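Local structure of esterase E25 (Uncultured bacterium, 4Q05) at residues A[76-79]-A[80-83]; A[339-342]-A[343-346]. The protein is an esterase of the bacterial hormone-sensitive lipase family (GTSAG motif subfamily) that forms dimers and probably hydrolyses carboxylic esters through an alpha/beta-hydrolase active site. One frame throughout, in Å; residues are numbered along the deposited sequence. Where two conformers were deposited one is given.

Contact 1 (A[76-79]-A[80-83]); sequences TESE and WRAA
Trp80 N gives its hydrogen to Thr76 O over 2.8 Å and so closes the first turn of helix 77-88. One step on, Arg81 N binds Glu77 O at 2.9 Å. Glu77 O also lies 3.4 Å from Arg81 CG and over one face of the guanidinium, which rests on Ser78 CA as well. Arg81 was modelled in two conformers; in the one described here a bend at chi3 (-66°) folds the arginine back along the helix to reach Glu77. In this conformer Arg81 NH1 and Glu77 OE2 form a long salt bridge of 3.6 Å, with OE2 at the guanidinium edge and the two planes 60° apart. The helix start is a capping box: Glu79 N donates to Thr76 OG1 at 2.8 Å, and Thr76 N returns a bond to Glu79 OE1 at 3.1 Å, arriving from above the carboxylate plane. Arg75 N is a second donor to that OE1. Ala82 and Ala83 continue the backbone ladder to Ser78 and Glu79. Trp80 CD1 sits 3.4 Å from Thr76 O, while its buried indole packs on Pro74 and on Ala265, Ala266 and Leu269 of helix 262-271.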
loop_
_atom_site.group_PDB
_atom_site.type_symbol
_atom_site.label_atom_id
_atom_site.label_comp_id
_atom_site.label_asym_id
_atom_site.label_seq_id
_atom_site.Cartn_x
_atom_site.Cartn_y
_atom_site.Cartn_z
ATOM N N THR A 76 27.393 15.636 20.095
ATOM C CA THR A 76 28.649 16.159 19.588
ATOM C C THR A 76 29.032 15.423 18.319
ATOM O O THR A 76 28.602 14.298 18.089
ATOM C CB THR A 76 29.783 15.984 20.621
ATOM O OG1 THR A 76 30.142 14.604 20.706
ATOM C CG2 THR A 76 29.342 16.477 22.008
ATOM N N GLU A 77 29.840 16.064 17.494
ATOM C CA GLU A 77 30.329 15.439 16.284
ATOM C C GLU A 77 31.023 14.129 16.637
ATOM O O GLU A 77 30.898 13.130 15.930
ATOM C CB GLU A 77 31.293 16.391 15.588
ATOM C CG GLU A 77 31.658 16.007 14.186
ATOM C CD GLU A 77 32.422 17.118 13.487
ATOM O OE1 GLU A 77 32.532 18.216 14.085
ATOM O OE2 GLU A 77 32.908 16.894 12.352
ATOM N N SER A 78 31.736 14.129 17.755
ATOM C CA SER A 78 32.436 12.934 18.195
ATOM C C SER A 78 31.460 11.809 18.588
ATOM O O SER A 78 31.682 10.633 18.287
ATOM C CB SER A 78 33.385 13.280 19.346
ATOM O OG SER A 78 34.035 12.116 19.806
ATOM N N GLU A 79 30.378 12.165 19.262
ATOM C CA GLU A 79 29.350 11.179 19.577
ATOM C C GLU A 79 28.665 10.682 18.302
ATOM O O GLU A 79 28.307 9.509 18.199
ATOM C CB GLU A 79 28.328 11.759 20.555
ATOM C CG GLU A 79 28.877 11.944 21.964
ATOM C CD GLU A 79 27.976 12.798 22.830
ATOM O OE1 GLU A 79 27.078 13.468 22.274
ATOM O OE2 GLU A 79 28.166 12.794 24.066
ATOM N N TRP A 80 28.488 11.570 17.328
ATOM C CA TRP A 80 27.933 11.144 16.048
ATOM C C TRP A 80 28.833 10.115 15.389
ATOM O O TRP A 80 28.369 9.049 14.999
ATOM C CB TRP A 80 27.693 12.329 15.109
ATOM C CG TRP A 80 26.354 12.930 15.329
ATOM C CD1 TRP A 80 26.082 14.144 15.874
ATOM C CD2 TRP A 80 25.090 12.315 15.054
ATOM N NE1 TRP A 80 24.717 14.342 15.932
ATOM C CE2 TRP A 80 24.086 13.232 15.435
ATOM C CE3 TRP A 80 24.710 11.083 14.510
ATOM C CZ2 TRP A 80 22.721 12.957 15.296
ATOM C CZ3 TRP A 80 23.345 10.811 14.359
ATOM C CH2 TRP A 80 22.369 11.745 14.764
ATOM N N ARG A 81 30.121 10.427 15.264
ATOM C CA ARG A 81 31.051 9.497 14.639
ATOM C C ARG A 81 30.989 8.124 15.315
ATOM O O ARG A 81 31.038 7.095 14.648
ATOM C CB ARG A 81 32.478 10.060 14.634
ATOM C CG ARG A 81 32.651 11.286 13.726
ATOM C CD ARG A 81 34.124 11.629 13.504
ATOM N NE ARG A 81 34.779 12.055 14.739
ATOM C CZ ARG A 81 34.874 13.320 15.139
ATOM N NH1 ARG A 81 34.359 14.294 14.400
ATOM N NH2 ARG A 81 35.488 13.613 16.279
ATOM N N ALA A 82 30.859 8.117 16.637
ATOM C CA ALA A 82 30.767 6.860 17.379
ATOM C C ALA A 82 29.456 6.124 17.110
ATOM O O ALA A 82 29.449 4.908 16.894
ATOM C CB ALA A 82 30.936 7.104 18.876
ATOM N N ALA A 83 28.340 6.852 17.152
ATOM C CA ALA A 83 27.041 6.242 16.881
ATOM C C ALA A 83 27.054 5.622 15.488
ATOM O O ALA A 83 26.607 4.493 15.286
ATOM C CB ALA A 83 25.932 7.281 16.985
HETATM O O HOH W 1 33.186 14.204 12.258
#

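Contact 2 (A[339-342]-A[343-346]); sequences LTAP and ETQH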
loop_
_atom_site.group_PDB
_atom_site.type_symbol
_atom_site.label_atom_id
_atom_site.label_comp_id
_atom_site.label_asym_id
_atom_site.label_seq_id
_atom_site.Cartn_x
_atom_site.Cartn_y
_atom_site.Cartn_z
ATOM N N LEU A 339 17.765 -12.243 0.215
ATOM C CA LEU A 339 17.528 -12.431 -1.207
ATOM C C LEU A 339 16.667 -13.663 -1.484
ATOM O O LEU A 339 16.158 -13.829 -2.593
ATOM C CB LEU A 339 18.849 -12.542 -1.970
ATOM C CG LEU A 339 19.823 -11.347 -1.984
ATOM C CD1 LEU A 339 19.774 -10.622 -3.317
ATOM C CD2 LEU A 339 19.593 -10.379 -0.826
ATOM N N THR A 340 16.514 -14.536 -0.492
ATOM C CA THR A 340 15.672 -15.724 -0.688
ATOM C C THR A 340 14.187 -15.487 -0.378
ATOM O O THR A 340 13.366 -16.360 -0.618
ATOM C CB THR A 340 16.120 -16.906 0.176
ATOM O OG1 THR A 340 15.821 -16.625 1.550
ATOM C CG2 THR A 340 17.635 -17.193 0.005
ATOM N N ALA A 341 13.838 -14.340 0.193
ATOM C CA ALA A 341 12.436 -14.089 0.511
ATOM C C ALA A 341 11.624 -14.011 -0.779
ATOM O O ALA A 341 11.989 -13.286 -1.704
ATOM C CB ALA A 341 12.283 -12.807 1.315
ATOM N N PRO A 342 10.533 -14.775 -0.863
ATOM C CA PRO A 342 9.691 -14.559 -2.046
ATOM C C PRO A 342 9.308 -13.094 -2.240
ATOM O O PRO A 342 9.183 -12.680 -3.380
ATOM C CB PRO A 342 8.465 -15.432 -1.762
ATOM C CG PRO A 342 9.073 -16.628 -1.011
ATOM C CD PRO A 342 10.176 -16.015 -0.138
ATOM N N GLU A 343 9.133 -12.332 -1.162
ATOM C CA GLU A 343 8.761 -10.918 -1.275
ATOM C C GLU A 343 9.815 -10.147 -2.054
ATOM O O GLU A 343 9.515 -9.344 -2.926
ATOM C CB GLU A 343 8.613 -10.284 0.116
ATOM C CG GLU A 343 7.361 -10.724 0.874
ATOM C CD GLU A 343 7.540 -12.041 1.625
ATOM O OE1 GLU A 343 8.611 -12.677 1.504
ATOM O OE2 GLU A 343 6.601 -12.443 2.351
ATOM N N THR A 344 11.063 -10.399 -1.704
ATOM C CA THR A 344 12.202 -9.757 -2.333
ATOM C C THR A 344 12.362 -10.199 -3.776
ATOM O O THR A 344 12.596 -9.382 -4.669
ATOM C CB THR A 344 13.474 -10.092 -1.531
ATOM O OG1 THR A 344 13.328 -9.562 -0.213
ATOM C CG2 THR A 344 14.714 -9.516 -2.185
ATOM N N GLN A 345 12.228 -11.495 -4.027
ATOM C CA GLN A 345 12.350 -11.993 -5.391
ATOM C C GLN A 345 11.265 -11.392 -6.265
ATOM O O GLN A 345 11.508 -11.022 -7.408
ATOM C CB GLN A 345 12.258 -13.520 -5.426
ATOM C CG GLN A 345 13.395 -14.218 -4.717
ATOM C CD GLN A 345 13.223 -15.714 -4.728
ATOM O OE1 GLN A 345 12.123 -16.221 -4.961
ATOM N NE2 GLN A 345 14.307 -16.435 -4.481
ATOM N N HIS A 346 10.061 -11.289 -5.720
ATOM C CA HIS A 346 8.957 -10.718 -6.481
ATOM C C HIS A 346 9.206 -9.224 -6.705
ATOM O O HIS A 346 9.114 -8.714 -7.831
ATOM C CB HIS A 346 7.650 -10.921 -5.720
ATOM C CG HIS A 346 6.491 -10.180 -6.311
ATOM N ND1 HIS A 346 6.183 -10.228 -7.651
ATOM C CD2 HIS A 346 5.557 -9.384 -5.737
ATOM C CE1 HIS A 346 5.107 -9.490 -7.881
ATOM N NE2 HIS A 346 4.711 -8.969 -6.736
#
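Two backbone hydrogen bonds join residues 339-342 to 343-346. Gln345 N reaches Ala341 O at 2.9 Å, and His346 N reaches Pro342 O at the same length. Ala341 is the N-cap of helix 342-358 and Pro342 its first residue, a position well suited to proline, since the amides of the first turn have no helical acceptor before them.

The side chains meet across the segments by van der Waals contact. Ala341 CB is met by two polar oxygens, Glu343 OE1 and Thr344 OG1, each 3.7 Å away. A turn at chi2 (84°) curls the glutamate chain back to the start of its own helix, where Glu343 OE1 also comes 3.7 Å from Pro342 N. Thr344 CB lies 3.5 Å from Ala341 O, and its CG2 methyl, placed anti to the backbone N, comes near Leu339 CA. Gln345, in one of its two modelled conformers, runs extended beside the incoming loop, with Gln345 CG 3.5 Å and Gln345 NE2 3.7 Å from Leu339 O.

Polar side-chain ends find partners beyond the two segments. In the buried part, Glu343 OE1 bonds to Ser51 OG, and Thr344 OG1 bonds to Tyr335 O, with a weak second bond to Asp338 O. At the exposed Thr340, OG1 is held by Asp338 OD1.

The turn thus carries the chain from the loop after strand 322-327 into helix 342-358. Leu339 and Thr344 pack on helix 151-160, notably on Leu159, whereas Ala341, Pro342 and Thr340 touch Val53 and Glu343 touches Leu54, both of helix 52-59. His346 packs on Gln317 of the second subunit.

Both contacts are first turns of helices, 77-88 in contact 1 and 342-358 in contact 2, and both are partly buried; their centres lie 35 Å apart and they do not touch. Contact 1 is the more peripheral, its centre about 23 Å from the chain centre against 17 Å, and it sets a long Glu77-Arg81 salt bridge on the exposed side, while Trp80 is buried against helix 262-271. In contact 2 the buried polar side chains find partners elsewhere in the chain. A side-chain capping box starts the first helix; an alanine N-cap followed by proline starts the second. Contact 2 alone reaches the second subunit.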